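Metallo-beta-lactamase domain-containing protein 1 (Thermotoga maritima, PDB 1ZTC) is a dinuclear metal-binding protein of the metallo-beta-lactamase superfamily, probably a hydrolase and perhaps an endoribonuclease acting on RNA. Local coordinates at residues Glu14-Val19 and Phe64-Ile69. Sequence-based numbering, arbitrary orientation. Where two conformers were deposited one is given.
Sequences ELKILV and FSELGI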
loop_
_atom_site.group_PDB
_atom_site.type_symbol
_atom_site.label_atom_id
_atom_site.label_comp_id
_atom_site.label_asym_id
_atom_site.label_seq_id
_atom_site.Cartn_x
_atom_site.Cartn_y
_atom_site.Cartn_z
ATOM N N GLU A 14 -26.588 -0.047 -18.788
ATOM C CA GLU A 14 -26.099 -1.039 -17.858
ATOM C C GLU A 14 -24.828 -0.525 -17.204
ATOM O O GLU A 14 -23.955 -0.048 -17.888
ATOM C CB GLU A 14 -25.743 -2.328 -18.591
ATOM C CG GLU A 14 -26.948 -3.130 -19.067
ATOM C CD GLU A 14 -27.458 -4.102 -18.005
ATOM O OE1 GLU A 14 -26.623 -4.648 -17.221
ATOM O OE2 GLU A 14 -28.695 -4.317 -17.972
ATOM N N LEU A 15 -24.729 -0.697 -15.890
ATOM C CA LEU A 15 -23.589 -0.274 -15.105
ATOM C C LEU A 15 -22.732 -1.467 -14.662
ATOM O O LEU A 15 -23.264 -2.491 -14.242
ATOM C CB LEU A 15 -24.084 0.431 -13.859
ATOM C CG LEU A 15 -23.035 0.723 -12.784
ATOM C CD1 LEU A 15 -22.213 1.864 -13.189
ATOM C CD2 LEU A 15 -23.680 0.997 -11.472
ATOM N N LYS A 16 -21.421 -1.321 -14.768
ATOM C CA LYS A 16 -20.488 -2.219 -14.134
ATOM C C LYS A 16 -19.419 -1.388 -13.432
ATOM O O LYS A 16 -18.848 -0.471 -14.016
ATOM C CB LYS A 16 -19.857 -3.156 -15.150
ATOM C CG LYS A 16 -19.083 -4.332 -14.481
ATOM C CD LYS A 16 -18.452 -5.306 -15.499
ATOM C CE LYS A 16 -17.732 -6.529 -14.855
ATOM N NZ LYS A 16 -18.532 -7.223 -13.790
ATOM N N ILE A 17 -19.163 -1.703 -12.164
ATOM C CA ILE A 17 -18.066 -1.097 -11.436
ATOM C C ILE A 17 -16.820 -1.949 -11.682
ATOM O O ILE A 17 -16.711 -3.061 -11.182
ATOM C CB ILE A 17 -18.387 -0.942 -9.940
ATOM C CG1 ILE A 17 -19.592 0.008 -9.772
ATOM C CG2 ILE A 17 -17.193 -0.336 -9.196
ATOM C CD1 ILE A 17 -20.229 -0.022 -8.397
ATOM N N LEU A 18 -15.891 -1.436 -12.483
ATOM C CA LEU A 18 -14.716 -2.197 -12.858
ATOM C C LEU A 18 -13.694 -2.281 -11.727
ATOM O O LEU A 18 -12.995 -3.291 -11.561
ATOM C CB LEU A 18 -14.063 -1.566 -14.080
ATOM C CG LEU A 18 -14.934 -1.410 -15.314
ATOM C CD1 LEU A 18 -14.065 -1.038 -16.487
ATOM C CD2 LEU A 18 -15.745 -2.691 -15.609
ATOM N N VAL A 19 -13.610 -1.207 -10.970
ATOM C CA VAL A 19 -12.694 -1.060 -9.852
ATOM C C VAL A 19 -13.410 -0.272 -8.757
ATOM O O VAL A 19 -13.973 0.774 -9.029
ATOM C CB VAL A 19 -11.473 -0.208 -10.297
ATOM C CG1 VAL A 19 -10.591 0.204 -9.130
ATOM C CG2 VAL A 19 -10.690 -0.907 -11.424
ATOM N N PHE A 64 -11.661 -5.806 -18.595
ATOM C CA PHE A 64 -11.759 -5.634 -20.026
ATOM C C PHE A 64 -11.801 -6.989 -20.736
ATOM O O PHE A 64 -12.591 -7.195 -21.665
ATOM C CB PHE A 64 -10.600 -4.771 -20.546
ATOM C CG PHE A 64 -10.910 -3.287 -20.557
ATOM C CD1 PHE A 64 -11.089 -2.584 -19.372
ATOM C CD2 PHE A 64 -11.030 -2.589 -21.764
ATOM C CE1 PHE A 64 -11.379 -1.195 -19.379
ATOM C CE2 PHE A 64 -11.332 -1.222 -21.778
ATOM C CZ PHE A 64 -11.499 -0.528 -20.564
ATOM N N SER A 65 -10.963 -7.919 -20.280
ATOM C CA SER A 65 -10.981 -9.284 -20.819
ATOM C C SER A 65 -12.337 -9.960 -20.608
ATOM O O SER A 65 -12.897 -10.532 -21.540
ATOM C CB SER A 65 -9.885 -10.129 -20.190
ATOM O OG SER A 65 -9.855 -11.404 -20.788
ATOM N N GLU A 66 -12.890 -9.865 -19.400
ATOM C CA GLU A 66 -14.223 -10.396 -19.144
ATOM C C GLU A 66 -15.280 -9.782 -20.047
ATOM O O GLU A 66 -16.183 -10.468 -20.490
ATOM C CB GLU A 66 -14.674 -10.109 -17.717
ATOM C CG GLU A 66 -14.060 -10.961 -16.614
ATOM C CD GLU A 66 -14.334 -10.364 -15.209
ATOM O OE1 GLU A 66 -15.373 -9.650 -15.047
ATOM O OE2 GLU A 66 -13.499 -10.598 -14.286
ATOM N N LEU A 67 -15.214 -8.471 -20.250
ATOM C CA LEU A 67 -16.188 -7.766 -21.082
ATOM C C LEU A 67 -16.006 -8.009 -22.586
ATOM O O LEU A 67 -16.899 -7.707 -23.380
ATOM C CB LEU A 67 -16.105 -6.275 -20.818
ATOM C CG LEU A 67 -16.676 -5.817 -19.488
ATOM C CD1 LEU A 67 -16.258 -4.384 -19.242
ATOM C CD2 LEU A 67 -18.179 -5.948 -19.488
ATOM N N GLY A 68 -14.851 -8.531 -22.970
ATOM C CA GLY A 68 -14.547 -8.785 -24.361
ATOM C C GLY A 68 -14.281 -7.515 -25.148
ATOM O O GLY A 68 -14.496 -7.482 -26.358
ATOM N N ILE A 69 -13.803 -6.477 -24.478
ATOM C CA ILE A 69 -13.524 -5.215 -25.148
ATOM C C ILE A 69 -12.078 -4.804 -24.975
ATOM O O ILE A 69 -11.371 -5.331 -24.125
ATOM C CB ILE A 69 -14.399 -4.077 -24.623
ATOM C CG1 ILE A 69 -14.172 -3.878 -23.118
ATOM C CG2 ILE A 69 -15.859 -4.348 -24.956
ATOM C CD1 ILE A 69 -14.793 -2.625 -22.594
HETATM O O HOH W 1 -16.146 -9.043 -12.726
#
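The ring of Phe64 meets Leu18 obliquely: its CE1 lies 4.0 Å from Leu18 CD1, the two side chains crossing at about a right angle, while Phe93 of the same chain and Ile115 of the second subunit also pack against the Phe64 side chain. The second flat group, the carboxylate of Glu66, brings its OE1 to 3.9 Å from Lys16 CE, again with the side chains about perpendicular. Leu18 uses its branches separately, for CD2 touches Leu67 CD1 at 4.0 Å. Leu67 in turn divides itself between two strand residues: its CD2 rests against Lys16 CD (4.0 Å) as the two side chains slide past each other in opposite directions. Lys16 extends past Leu67 because its chain runs out straight through chi3 (-177°) and bends only at chi4 (48°), which sets NZ. Lys16 NZ lies 4.2 Å from Glu66 OE1, too far for a salt bridge. A water joins them, accepting from Lys16 NZ and donating to Glu66 OE1, the latter at a doubtfully short 2.5 Å. Just beyond, Gly68 ends the helix in a Schellman motif, with Ile69 N bonded to Phe64 O. The contact thus sets the last turn of helix 57-67 against strand 13-19, outermost in its metallo-beta-lactamase sheet within the chain, an example of alpha/beta layering in which apolar branches make the inner contacts, while the opposite charges outside, linked through water, would probably still attract.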